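Local coordinates for protein telomere length regulator taz1 (Schizosaccharomyces pombe, PDB 4ZMI) that regulates telomere length and function in fission yeast, binding double-stranded telomeric DNA and being required to keep genes next to telomeres repressed, at residues Glu23-Val26 / Met27-Ser30; Ser34-Ser37 / Lys38-Asn42; Lys83-Ala86 / Tyr87-Leu90; Val143-Glu146 / Glu147-Arg151; Ser189-Ile192 / Cys193-Leu196. All coordinates share one frame; numbering follows the deposited sequence.

Contact 1. Residues Glu23-Val26 / Met27-Ser30; sequences EQKV and MMVS
The flat groups here are the peptide carbonyls of Glu-23 to Val-26, each bonded by the amide four residues on. Met-27 N stands above the plane of the Glu-23 carbonyl, whereas Met-28 N lies in the plane of the Gln-24 carbonyl. Val-29 N bonds Lys-25 O, and Ser-30 N bonds Val-26 O at 2.7 Å. This is the regular i to i+4 ladder of an alpha-helix, two turns of the long helix 5-35 in the helical domain of Taz1.

The side chains add contacts along the same turns. Met-27 sets CG beside its own backbone N (chi1 -65°), so CG falls back along the helix to 3.2 Å from Glu-23 O. Val-29 does likewise with one branch: its CG2 is 3.2 Å from Lys-25 O. Ser-30 CB packs 3.3 Å from Val-26 O.

The outer face and the buried face differ. Gln-24 and Met-27 are exposed, while Val-26 and Val-29 are buried. Val-26 packs on Phe-103 and Leu-107 of helix 95-107, and Val-29 on Leu-58 of helix 52-68. The charged ends are paired with distant parts of the chain: Lys-25 NZ makes a salt bridge to Asp-57, and Glu-23 OE2 one to Lys-229.

Met-28 runs nearly straight to SD and bends at its last torsion (chi3 56°). Its methyl CE thereby comes alongside the Lys-25 stem, 3.7 Å from Lys-25 CA and 3.9 Å from Lys-25 CB.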
loop_
_atom_site.group_PDB
_atom_site.type_symbol
_atom_site.label_atom_id
_atom_site.label_comp_id
_atom_site.label_asym_id
_atom_site.label_seq_id
_atom_site.Cartn_x
_atom_site.Cartn_y
_atom_site.Cartn_z
ATOM N N GLU A 23 5.820 -1.304 14.592
ATOM C CA GLU A 23 6.882 -0.315 14.433
ATOM C C GLU A 23 8.233 -0.862 14.877
ATOM O O GLU A 23 9.280 -0.307 14.539
ATOM C CB GLU A 23 6.548 0.990 15.151
ATOM C CG GLU A 23 6.402 2.167 14.202
ATOM C CD GLU A 23 5.767 3.369 14.863
ATOM O OE1 GLU A 23 5.367 3.252 16.041
ATOM O OE2 GLU A 23 5.666 4.426 14.205
ATOM N N GLN A 24 8.198 -1.958 15.625
ATOM C CA GLN A 24 9.411 -2.688 15.949
ATOM C C GLN A 24 10.012 -3.221 14.661
ATOM O O GLN A 24 11.161 -2.931 14.337
ATOM C CB GLN A 24 9.102 -3.841 16.902
ATOM C CG GLN A 24 10.232 -4.848 17.054
ATOM C CD GLN A 24 10.581 -5.107 18.506
ATOM O OE1 GLN A 24 10.406 -4.237 19.357
ATOM N NE2 GLN A 24 11.073 -6.307 18.797
ATOM N N LYS A 25 9.218 -3.979 13.913
ATOM C CA LYS A 25 9.713 -4.654 12.718
ATOM C C LYS A 25 10.027 -3.701 11.580
ATOM O O LYS A 25 10.851 -4.007 10.724
ATOM C CB LYS A 25 8.718 -5.711 12.262
ATOM C CG LYS A 25 8.176 -6.486 13.421
ATOM C CD LYS A 25 7.635 -7.815 12.999
ATOM C CE LYS A 25 7.321 -8.631 14.227
ATOM N NZ LYS A 25 6.918 -10.002 13.848
ATOM N N VAL A 26 9.370 -2.548 11.570
ATOM C CA VAL A 26 9.668 -1.542 10.568
ATOM C C VAL A 26 11.085 -1.030 10.792
ATOM O O VAL A 26 11.901 -1.042 9.869
ATOM C CB VAL A 26 8.651 -0.377 10.577
ATOM C CG1 VAL A 26 9.103 0.736 9.655
ATOM C CG2 VAL A 26 7.303 -0.871 10.136
ATOM N N MET A 27 11.377 -0.609 12.022
ATOM C CA MET A 27 12.703 -0.084 12.375
ATOM C C MET A 27 13.808 -1.101 12.111
ATOM O O MET A 27 14.900 -0.734 11.675
ATOM C CB MET A 27 12.748 0.371 13.836
ATOM C CG MET A 27 11.843 1.554 14.154
ATOM S SD MET A 27 12.191 3.002 13.130
ATOM C CE MET A 27 10.545 3.425 12.547
ATOM N N MET A 28 13.521 -2.373 12.375
ATOM C CA MET A 28 14.448 -3.447 12.043
ATOM C C MET A 28 14.693 -3.502 10.549
ATOM O O MET A 28 15.819 -3.327 10.097
ATOM C CB MET A 28 13.914 -4.797 12.512
ATOM C CG MET A 28 14.418 -5.960 11.672
ATOM S SD MET A 28 13.989 -7.558 12.362
ATOM C CE MET A 28 12.208 -7.427 12.483
ATOM N N VAL A 29 13.625 -3.732 9.787
ATOM C CA VAL A 29 13.733 -3.875 8.343
ATOM C C VAL A 29 14.385 -2.645 7.733
ATOM O O VAL A 29 15.200 -2.767 6.826
ATOM C CB VAL A 29 12.349 -4.133 7.693
ATOM C CG1 VAL A 29 12.431 -4.035 6.177
ATOM C CG2 VAL A 29 11.842 -5.492 8.085
ATOM N N SER A 30 14.043 -1.463 8.244
ATOM C CA SER A 30 14.600 -0.214 7.719
ATOM C C SER A 30 16.067 -0.038 8.081
ATOM O O SER A 30 16.837 0.517 7.297
ATOM C CB SER A 30 13.822 1.003 8.221
ATOM O OG SER A 30 12.620 1.178 7.502
#

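Contact 2. Residues Ser34-Ser37 / Lys38-Asn42; sequences SESS and KDIVN
Ile-40 carries CG1 anti to its own carbonyl carbon (chi1 -51°), and CD1 continues straight on (chi2 -176°). This lays the longer branch back against Ser-36. Ile-40 CG1 sits 3.6 Å from Ser-36 CB, and Ile-40 CD1 is 3.8 Å from Ser-36 CB. Ile-40 CG1 also comes within 3.1 Å of Ser-36 O.

The backbone closes the same turn. Ser-36 O accepts from Ile-40 N at 3.1 Å, a fairly straight bond with an N-H...O angle of 158°. Ser-36 O also takes a weak, bent bond from Asp-39 N at 3.0 Å. One carbonyl oxygen therefore holds two successive amides. Ile-40 is also the centre of an inverse gamma turn. Lys-38 and Asp-39 form the exposed outer side of the turn that Ser-36 O closes.

Ser-37 turns its hydroxyl back into the preceding helix, where OG is hydrogen-bonded to Phe-33 O. The contact thus joins the end of helix 5-35 to the short loop that follows. Asn-42 ends that loop as the N-cap of helix 43-50. Its side chain caps a backbone N just beyond, and its OD1 is hydrogen-bonded to Ser-45 OG. Helix 43-50 flanks the turn: Ile-40 is buried and touches Phe-46, while Ser-36 and Glu-35 touch Arg-49.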
loop_
_atom_site.group_PDB
_atom_site.type_symbol
_atom_site.label_atom_id
_atom_site.label_comp_id
_atom_site.label_asym_id
_atom_site.label_seq_id
_atom_site.Cartn_x
_atom_site.Cartn_y
_atom_site.Cartn_z
ATOM N N SER A 34 19.445 -0.038 5.629
ATOM C CA SER A 34 20.412 1.054 5.627
ATOM C C SER A 34 21.832 0.536 5.450
ATOM O O SER A 34 22.688 1.240 4.937
ATOM C CB SER A 34 20.304 1.890 6.903
ATOM O OG SER A 34 19.041 2.522 6.978
ATOM N N GLU A 35 22.067 -0.703 5.867
ATOM C CA GLU A 35 23.389 -1.307 5.771
ATOM C C GLU A 35 23.743 -1.664 4.327
ATOM O O GLU A 35 24.878 -1.457 3.888
ATOM C CB GLU A 35 23.470 -2.566 6.645
ATOM C CG GLU A 35 22.959 -2.389 8.068
ATOM C CD GLU A 35 23.941 -1.661 8.961
ATOM O OE1 GLU A 35 25.142 -1.599 8.612
ATOM O OE2 GLU A 35 23.509 -1.157 10.018
ATOM N N SER A 36 22.770 -2.184 3.585
ATOM C CA SER A 36 23.066 -2.796 2.291
ATOM C C SER A 36 22.352 -2.143 1.112
ATOM O O SER A 36 22.007 -2.813 0.140
ATOM C CB SER A 36 22.727 -4.286 2.340
ATOM O OG SER A 36 22.822 -4.782 3.664
ATOM N N SER A 37 22.158 -0.831 1.187
ATOM C CA SER A 37 21.438 -0.095 0.149
ATOM C C SER A 37 22.024 -0.203 -1.262
ATOM O O SER A 37 21.568 0.498 -2.158
ATOM C CB SER A 37 21.322 1.387 0.526
ATOM O OG SER A 37 20.649 1.554 1.757
ATOM N N LYS A 38 23.038 -1.043 -1.467
ATOM C CA LYS A 38 23.553 -1.272 -2.821
ATOM C C LYS A 38 23.674 -2.756 -3.179
ATOM O O LYS A 38 23.715 -3.110 -4.357
ATOM C CB LYS A 38 24.873 -0.517 -3.075
ATOM C CG LYS A 38 26.147 -1.212 -2.590
ATOM C CD LYS A 38 26.986 -1.742 -3.752
ATOM C CE LYS A 38 28.370 -2.179 -3.281
ATOM N NZ LYS A 38 29.138 -2.882 -4.344
ATOM N N ASP A 39 23.718 -3.623 -2.171
ATOM C CA ASP A 39 23.745 -5.062 -2.424
ATOM C C ASP A 39 22.340 -5.659 -2.553
ATOM O O ASP A 39 22.169 -6.733 -3.133
ATOM C CB ASP A 39 24.528 -5.791 -1.336
ATOM C CG ASP A 39 25.984 -5.406 -1.319
ATOM O OD1 ASP A 39 26.276 -4.208 -1.518
ATOM O OD2 ASP A 39 26.835 -6.299 -1.119
ATOM N N ILE A 40 21.343 -4.965 -2.009
ATOM C CA ILE A 40 19.955 -5.410 -2.100
ATOM C C ILE A 40 19.410 -5.090 -3.494
ATOM O O ILE A 40 18.844 -4.027 -3.730
ATOM C CB ILE A 40 19.112 -4.760 -1.000
ATOM C CG1 ILE A 40 19.797 -4.961 0.351
ATOM C CG2 ILE A 40 17.694 -5.333 -0.975
ATOM C CD1 ILE A 40 19.005 -4.451 1.532
ATOM N N VAL A 41 19.601 -6.032 -4.412
ATOM C CA VAL A 41 19.367 -5.808 -5.834
ATOM C C VAL A 41 17.921 -6.099 -6.243
ATOM O O VAL A 41 17.427 -5.565 -7.235
ATOM C CB VAL A 41 20.352 -6.655 -6.679
ATOM C CG1 VAL A 41 20.204 -6.369 -8.169
ATOM C CG2 VAL A 41 21.784 -6.383 -6.246
ATOM N N ASN A 42 17.237 -6.939 -5.475
ATOM C CA ASN A 42 15.846 -7.260 -5.763
ATOM C C ASN A 42 15.160 -7.716 -4.480
ATOM O O ASN A 42 15.836 -7.865 -3.450
ATOM C CB ASN A 42 15.759 -8.323 -6.865
ATOM C CG ASN A 42 16.625 -9.532 -6.579
ATOM O OD1 ASN A 42 16.818 -9.920 -5.424
ATOM N ND2 ASN A 42 17.155 -10.135 -7.634
#

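Contact 3. Residues Lys83-Ala86 / Tyr87-Leu90; sequences KYDA and YWCL
Tyr-84 and Tyr-87 meet stem to ring edge, with no stacking between them. Tyr-84 CB lies near the plane of the Tyr-87 ring, 3.8 Å from Tyr-87 CD1. The Tyr-84 ring itself leads off the other way, and one of its faces is covered by Lys-83 CG, 3.5 Å above the plane and over the centre.

Asp-85 and Trp-88 form the second pair. Asp-85 OD1 stands at the edge of the indole, 3.8 Å from Trp-88 CE3. The carboxylate and ring planes are nearly parallel, 16° apart. Trp-88 places CG anti to its backbone N (chi1 -154°), and chi2 (-14°) then turns the six-membered part of the indole to the carboxylate.

These pairs sit on the first turn of helix 85-91, with Tyr-84 at the N-cap position. Its carbonyl oxygen holds two amides: Tyr-84 O accepts from Trp-88 N at 3.0 Å and, weakly, from Tyr-87 N at 2.8 Å. Cys-89 N then bonds Asp-85 O at 3.0 Å.

Tyr-87 is the buried member. Its ring lies nearly parallel to that of Trp-3 and meets Tyr-80 edge-to-face. The chemistry is therefore split. Tyr-87 turns an aromatic surface inward, while Asp-85 offers a carboxylate oxygen to the indole C-H edge. That edge is probably slightly positive, so the approach is likely to be mildly favourable.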
loop_
_atom_site.group_PDB
_atom_site.type_symbol
_atom_site.label_atom_id
_atom_site.label_comp_id
_atom_site.label_asym_id
_atom_site.label_seq_id
_atom_site.Cartn_x
_atom_site.Cartn_y
_atom_site.Cartn_z
ATOM N N LYS A 83 -15.244 6.888 4.579
ATOM C CA LYS A 83 -16.529 6.784 3.887
ATOM C C LYS A 83 -17.689 6.225 4.728
ATOM O O LYS A 83 -18.781 6.771 4.699
ATOM C CB LYS A 83 -16.391 5.948 2.615
ATOM C CG LYS A 83 -17.715 5.669 1.933
ATOM C CD LYS A 83 -18.294 6.974 1.402
ATOM C CE LYS A 83 -19.646 6.769 0.741
ATOM N NZ LYS A 83 -19.939 7.906 -0.187
ATOM N N TYR A 84 -17.466 5.131 5.449
ATOM C CA TYR A 84 -18.567 4.455 6.140
ATOM C C TYR A 84 -18.633 4.779 7.626
ATOM O O TYR A 84 -17.697 4.521 8.399
ATOM C CB TYR A 84 -18.550 2.949 5.860
ATOM C CG TYR A 84 -18.571 2.652 4.374
ATOM C CD1 TYR A 84 -17.413 2.277 3.707
ATOM C CD2 TYR A 84 -19.734 2.800 3.627
ATOM C CE1 TYR A 84 -17.414 2.023 2.346
ATOM C CE2 TYR A 84 -19.746 2.555 2.255
ATOM C CZ TYR A 84 -18.586 2.164 1.623
ATOM O OH TYR A 84 -18.579 1.913 0.264
ATOM N N ASP A 85 -19.768 5.353 8.008
ATOM C CA ASP A 85 -19.909 5.963 9.319
ATOM C C ASP A 85 -19.529 5.023 10.453
ATOM O O ASP A 85 -18.794 5.416 11.365
ATOM C CB ASP A 85 -21.314 6.542 9.502
ATOM C CG ASP A 85 -21.563 7.758 8.610
ATOM O OD1 ASP A 85 -20.621 8.564 8.401
ATOM O OD2 ASP A 85 -22.704 7.899 8.114
ATOM N N ALA A 86 -19.989 3.778 10.371
ATOM C CA ALA A 86 -19.705 2.808 11.420
ATOM C C ALA A 86 -18.198 2.681 11.645
ATOM O O ALA A 86 -17.725 2.585 12.786
ATOM C CB ALA A 86 -20.311 1.459 11.065
ATOM N N TYR A 87 -17.429 2.698 10.558
ATOM C CA TYR A 87 -15.984 2.519 10.694
ATOM C C TYR A 87 -15.296 3.804 11.121
ATOM O O TYR A 87 -14.342 3.780 11.916
ATOM C CB TYR A 87 -15.373 1.925 9.421
ATOM C CG TYR A 87 -15.984 0.594 9.090
ATOM C CD1 TYR A 87 -17.177 0.518 8.389
ATOM C CD2 TYR A 87 -15.390 -0.586 9.506
ATOM C CE1 TYR A 87 -17.765 -0.699 8.098
ATOM C CE2 TYR A 87 -15.968 -1.815 9.213
ATOM C CZ TYR A 87 -17.157 -1.858 8.515
ATOM O OH TYR A 87 -17.751 -3.051 8.211
ATOM N N TRP A 88 -15.782 4.928 10.607
ATOM C CA TRP A 88 -15.297 6.234 11.060
ATOM C C TRP A 88 -15.324 6.313 12.587
ATOM O O TRP A 88 -14.292 6.526 13.228
ATOM C CB TRP A 88 -16.171 7.346 10.486
ATOM C CG TRP A 88 -15.489 8.677 10.348
ATOM C CD1 TRP A 88 -14.297 9.065 10.898
ATOM C CD2 TRP A 88 -15.962 9.788 9.587
ATOM N NE1 TRP A 88 -14.005 10.354 10.522
ATOM C CE2 TRP A 88 -15.010 10.819 9.715
ATOM C CE3 TRP A 88 -17.099 10.010 8.805
ATOM C CZ2 TRP A 88 -15.165 12.053 9.091
ATOM C CZ3 TRP A 88 -17.251 11.225 8.187
ATOM C CH2 TRP A 88 -16.292 12.237 8.334
ATOM N N CYS A 89 -16.506 6.104 13.166
ATOM C CA CYS A 89 -16.667 6.211 14.615
ATOM C C CYS A 89 -15.732 5.265 15.338
ATOM O O CYS A 89 -15.093 5.641 16.316
ATOM C CB CYS A 89 -18.102 5.918 15.014
ATOM S SG CYS A 89 -19.276 6.905 14.105
ATOM N N LEU A 90 -15.648 4.034 14.849
ATOM C CA LEU A 90 -14.747 3.065 15.450
ATOM C C LEU A 90 -13.298 3.526 15.454
ATOM O O LEU A 90 -12.585 3.256 16.418
ATOM C CB LEU A 90 -14.849 1.710 14.754
ATOM C CG LEU A 90 -16.063 0.862 15.138
ATOM C CD1 LEU A 90 -16.231 -0.243 14.136
ATOM C CD2 LEU A 90 -15.909 0.282 16.538
#

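Contact 4. Residues Val143-Glu146 / Glu147-Arg151; sequences VLFE and ELVIR
Phe-145 and Val-149 pack one turn apart on the alpha-helix 137-154, as do Glu-146 and Ile-150 next to them. Phe-145 sets its ring anti to the backbone N (chi1 -175°). Val-149 sends CG2 back beside its own N, toward the preceding turn. The two meet with Val-149 CG2 3.6 Å from Phe-145 CE2. Val-149 CG2 is also 3.1 Å from Phe-145 O.

Glu-146 also starts anti to its N, but it bends at chi2 (-98°). The bend swings the carboxylate forward, to cross the Ile-150 side chain at an angle. Ile-150 has CG1 beside its N and turns again at chi2 (-66°), which brings CD1 to the carboxylate. A bound cobalt ion lies about 4 Å from the Glu-146 side chain. Glu-147 OE2 is hydrogen-bonded to Ala-212 N. The nearest carboxylate oxygens of the two glutamates, Glu-146 OE1 and Glu-147 OE1, are 4.8 Å apart and not in contact.

Along the backbone the regular i to i+4 bonds run from Val-143 to Ile-150. Leu-144 and Leu-148 face inward and share Val-124 of helix 118-130. Leu-148 also reaches Phe-217 of helix 214-229. Helix 192-203 lies beside Glu-146, Val-149 and Ile-150, touching all three through Thr-203. Where the side chains of Glu-146 and Ile-150 come closest, Glu-146 OE2 is 3.2 Å from Ile-150 CD1.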
loop_
_atom_site.group_PDB
_atom_site.type_symbol
_atom_site.label_atom_id
_atom_site.label_comp_id
_atom_site.label_asym_id
_atom_site.label_seq_id
_atom_site.Cartn_x
_atom_site.Cartn_y
_atom_site.Cartn_z
ATOM N N VAL A 143 3.652 9.114 -8.832
ATOM C CA VAL A 143 4.936 8.661 -9.351
ATOM C C VAL A 143 5.194 7.228 -8.903
ATOM O O VAL A 143 5.533 6.358 -9.712
ATOM C CB VAL A 143 6.078 9.625 -8.968
ATOM C CG1 VAL A 143 7.416 9.070 -9.404
ATOM C CG2 VAL A 143 5.832 10.990 -9.617
ATOM N N LEU A 144 4.977 6.972 -7.621
ATOM C CA LEU A 144 5.109 5.629 -7.100
ATOM C C LEU A 144 4.133 4.686 -7.816
ATOM O O LEU A 144 4.440 3.528 -8.062
ATOM C CB LEU A 144 4.876 5.647 -5.603
ATOM C CG LEU A 144 5.313 4.374 -4.890
ATOM C CD1 LEU A 144 6.800 4.178 -5.020
ATOM C CD2 LEU A 144 4.906 4.413 -3.418
ATOM N N PHE A 145 2.971 5.199 -8.193
ATOM C CA PHE A 145 1.996 4.371 -8.907
ATOM C C PHE A 145 2.523 3.943 -10.268
ATOM O O PHE A 145 2.383 2.785 -10.658
ATOM C CB PHE A 145 0.627 5.055 -9.041
ATOM C CG PHE A 145 -0.424 4.170 -9.658
ATOM C CD1 PHE A 145 -1.193 3.322 -8.866
ATOM C CD2 PHE A 145 -0.622 4.153 -11.026
ATOM C CE1 PHE A 145 -2.147 2.498 -9.433
ATOM C CE2 PHE A 145 -1.564 3.321 -11.598
ATOM C CZ PHE A 145 -2.332 2.497 -10.805
ATOM N N GLU A 146 3.147 4.867 -10.995
ATOM C CA GLU A 146 3.716 4.510 -12.299
ATOM C C GLU A 146 4.828 3.489 -12.183
ATOM O O GLU A 146 4.937 2.612 -13.024
ATOM C CB GLU A 146 4.207 5.729 -13.071
ATOM C CG GLU A 146 4.292 5.505 -14.568
ATOM C CD GLU A 146 5.688 5.166 -15.046
ATOM O OE1 GLU A 146 6.630 5.176 -14.219
ATOM O OE2 GLU A 146 5.841 4.897 -16.258
ATOM N N GLU A 147 5.632 3.588 -11.133
ATOM C CA GLU A 147 6.658 2.584 -10.869
ATOM C C GLU A 147 6.094 1.178 -10.613
ATOM O O GLU A 147 6.596 0.193 -11.170
ATOM C CB GLU A 147 7.547 3.003 -9.702
ATOM C CG GLU A 147 8.708 2.051 -9.489
ATOM C CD GLU A 147 9.764 2.145 -10.598
ATOM O OE1 GLU A 147 9.874 3.222 -11.216
ATOM O OE2 GLU A 147 10.484 1.147 -10.844
ATOM N N LEU A 148 5.056 1.086 -9.775
ATOM C CA LEU A 148 4.415 -0.196 -9.523
ATOM C C LEU A 148 3.897 -0.737 -10.843
ATOM O O LEU A 148 3.939 -1.932 -11.090
ATOM C CB LEU A 148 3.255 -0.056 -8.526
ATOM C CG LEU A 148 3.698 0.471 -7.167
ATOM C CD1 LEU A 148 2.489 0.757 -6.280
ATOM C CD2 LEU A 148 4.612 -0.577 -6.540
ATOM N N VAL A 149 3.425 0.152 -11.710
ATOM C CA VAL A 149 2.928 -0.296 -13.011
ATOM C C VAL A 149 4.063 -0.911 -13.841
ATOM O O VAL A 149 3.888 -1.993 -14.425
ATOM C CB VAL A 149 2.180 0.818 -13.770
ATOM C CG1 VAL A 149 1.778 0.356 -15.157
ATOM C CG2 VAL A 149 0.945 1.216 -12.979
ATOM N N ILE A 150 5.227 -0.254 -13.846
ATOM C CA ILE A 150 6.397 -0.772 -14.557
ATOM C C ILE A 150 6.783 -2.128 -13.991
ATOM O O ILE A 150 6.964 -3.093 -14.737
ATOM C CB ILE A 150 7.639 0.128 -14.403
ATOM C CG1 ILE A 150 7.306 1.589 -14.651
ATOM C CG2 ILE A 150 8.708 -0.322 -15.364
ATOM C CD1 ILE A 150 6.897 1.870 -16.059
ATOM N N ARG A 151 6.911 -2.183 -12.666
ATOM C CA ARG A 151 7.331 -3.399 -11.982
ATOM C C ARG A 151 6.413 -4.558 -12.335
ATOM O O ARG A 151 6.884 -5.650 -12.644
ATOM C CB ARG A 151 7.439 -3.179 -10.459
ATOM C CG ARG A 151 8.614 -2.237 -10.098
ATOM C CD ARG A 151 8.890 -2.141 -8.598
ATOM N NE ARG A 151 9.387 -3.393 -8.039
ATOM C CZ ARG A 151 10.655 -3.792 -8.130
ATOM N NH1 ARG A 151 11.556 -3.042 -8.776
ATOM N NH2 ARG A 151 11.025 -4.953 -7.595
#

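Contact 5. Residues Ser189-Ile192 / Cys193-Leu196; sequences SQKI and CDFL
Ile-192 and Leu-196 form the apolar pair, one turn apart at the start of helix 192-203, just after the Schellman motif that ends helix 185-189. The branch CG2 of Ile-192 does the touching, 4.1 Å from Leu-196 CG. Leu-196 sets CG beside its own N (chi1 -51°), which also puts Leu-196 CG 3.2 Å from Ile-192 O. Leu-196 N bonds Ile-192 O at 3.0 Å.

On the exposed side Lys-191 and Asp-194 lie alongside each other and point the same way. Asp-194 OD2 is 3.9 Å from Lys-191 CB. The charged ends are not joined: Lys-191 NZ stays 5.6 Å from Asp-194 OD2. The other carboxylate oxygen, OD1, makes a long and weak ion pair with Lys-197.

The Schellman motif positions this turn. Lys-191 is its C-prime residue and has the positive phi (49°) that the motif calls for. Ile-192 N bonds back to Trp-187 O as part of it. Lys-191 is at the same time the N-cap of the next helix, so one residue ends a helix and opens another.

Further out, Ile-192 packs on Tyr-138 of helix 137-154 and on Trp-187. Leu-196 touches Leu-142, Leu-125 and Leu-128. Two amides share the first carbonyl of the new helix: Lys-191 O accepts from Phe-195 N at 3.3 Å and, weakly, from Asp-194 N at 3.2 Å.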
loop_
_atom_site.group_PDB
_atom_site.type_symbol
_atom_site.label_atom_id
_atom_site.label_comp_id
_atom_site.label_asym_id
_atom_site.label_seq_id
_atom_site.Cartn_x
_atom_site.Cartn_y
_atom_site.Cartn_z
ATOM N N SER A 189 -11.763 15.607 -9.589
ATOM C CA SER A 189 -11.362 16.894 -10.160
ATOM C C SER A 189 -10.273 16.789 -11.226
ATOM O O SER A 189 -10.349 17.440 -12.278
ATOM C CB SER A 189 -10.893 17.845 -9.058
ATOM O OG SER A 189 -9.586 17.514 -8.625
ATOM N N GLN A 190 -9.248 15.987 -10.956
ATOM C CA GLN A 190 -8.166 15.884 -11.920
ATOM C C GLN A 190 -8.299 14.662 -12.796
ATOM O O GLN A 190 -7.333 14.253 -13.434
ATOM C CB GLN A 190 -6.787 15.965 -11.253
ATOM C CG GLN A 190 -6.344 17.403 -11.019
ATOM C CD GLN A 190 -4.974 17.498 -10.388
ATOM O OE1 GLN A 190 -3.959 17.339 -11.064
ATOM N NE2 GLN A 190 -4.935 17.755 -9.082
ATOM N N LYS A 191 -9.501 14.094 -12.833
ATOM C CA LYS A 191 -9.763 12.914 -13.657
ATOM C C LYS A 191 -8.700 11.831 -13.449
ATOM O O LYS A 191 -8.167 11.279 -14.416
ATOM C CB LYS A 191 -9.805 13.307 -15.132
ATOM C CG LYS A 191 -10.712 14.494 -15.432
ATOM C CD LYS A 191 -12.162 14.073 -15.603
ATOM C CE LYS A 191 -12.953 15.180 -16.301
ATOM N NZ LYS A 191 -14.391 14.839 -16.482
ATOM N N ILE A 192 -8.387 11.553 -12.184
ATOM C CA ILE A 192 -7.285 10.659 -11.833
ATOM C C ILE A 192 -7.417 9.265 -12.451
ATOM O O ILE A 192 -6.432 8.692 -12.908
ATOM C CB ILE A 192 -7.106 10.570 -10.311
ATOM C CG1 ILE A 192 -6.744 11.941 -9.765
ATOM C CG2 ILE A 192 -5.998 9.621 -9.953
ATOM C CD1 ILE A 192 -5.448 12.456 -10.363
ATOM N N CYS A 193 -8.634 8.740 -12.503
ATOM C CA CYS A 193 -8.837 7.379 -12.987
ATOM C C CYS A 193 -8.395 7.231 -14.429
ATOM O O CYS A 193 -7.799 6.217 -14.812
ATOM C CB CYS A 193 -10.298 6.953 -12.854
ATOM S SG CYS A 193 -10.514 5.174 -13.157
ATOM N N ASP A 194 -8.698 8.253 -15.222
ATOM C CA ASP A 194 -8.319 8.288 -16.626
ATOM C C ASP A 194 -6.806 8.354 -16.741
ATOM O O ASP A 194 -6.212 7.698 -17.611
ATOM C CB ASP A 194 -8.980 9.474 -17.321
ATOM C CG ASP A 194 -10.481 9.320 -17.416
ATOM O OD1 ASP A 194 -10.947 8.189 -17.678
ATOM O OD2 ASP A 194 -11.194 10.325 -17.220
ATOM N N PHE A 195 -6.173 9.120 -15.853
ATOM C CA PHE A 195 -4.706 9.160 -15.837
ATOM C C PHE A 195 -4.117 7.766 -15.580
ATOM O O PHE A 195 -3.154 7.364 -16.239
ATOM C CB PHE A 195 -4.170 10.171 -14.809
ATOM C CG PHE A 195 -2.665 10.305 -14.822
ATOM C CD1 PHE A 195 -2.015 10.833 -15.927
ATOM C CD2 PHE A 195 -1.903 9.878 -13.749
ATOM C CE1 PHE A 195 -0.630 10.942 -15.957
ATOM C CE2 PHE A 195 -0.525 9.975 -13.762
ATOM C CZ PHE A 195 0.116 10.517 -14.875
ATOM N N LEU A 196 -4.715 7.030 -14.638
ATOM C CA LEU A 196 -4.215 5.707 -14.270
ATOM C C LEU A 196 -4.453 4.736 -15.415
ATOM O O LEU A 196 -3.576 3.950 -15.738
ATOM C CB LEU A 196 -4.886 5.180 -12.995
ATOM C CG LEU A 196 -4.890 6.099 -11.775
ATOM C CD1 LEU A 196 -5.501 5.388 -10.590
ATOM C CD2 LEU A 196 -3.494 6.534 -11.444
#

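How the contacts relate
Contact 4 is the buried one of the five. Contacts 1 and 5 are partly buried, and contacts 2 and 3 lie at the surface. Contacts 1 and 2 both use helix 5-35: the first is regular helix, the second its end and the turn after it. Contacts 2, 3 and 5 sit at helix boundaries, where one carbonyl oxygen takes two amides. Contacts 1 and 4 keep the plain i to i+4 ladder. Aromatic edges mark contact 3, aliphatic branches contact 5. Contacts 4 and 5 touch directly, Phe-145 CE2 lying 3.8 Å from Leu-196 CD2. Contacts 2 and 3 are farthest apart, with centres about 41 Å from each other.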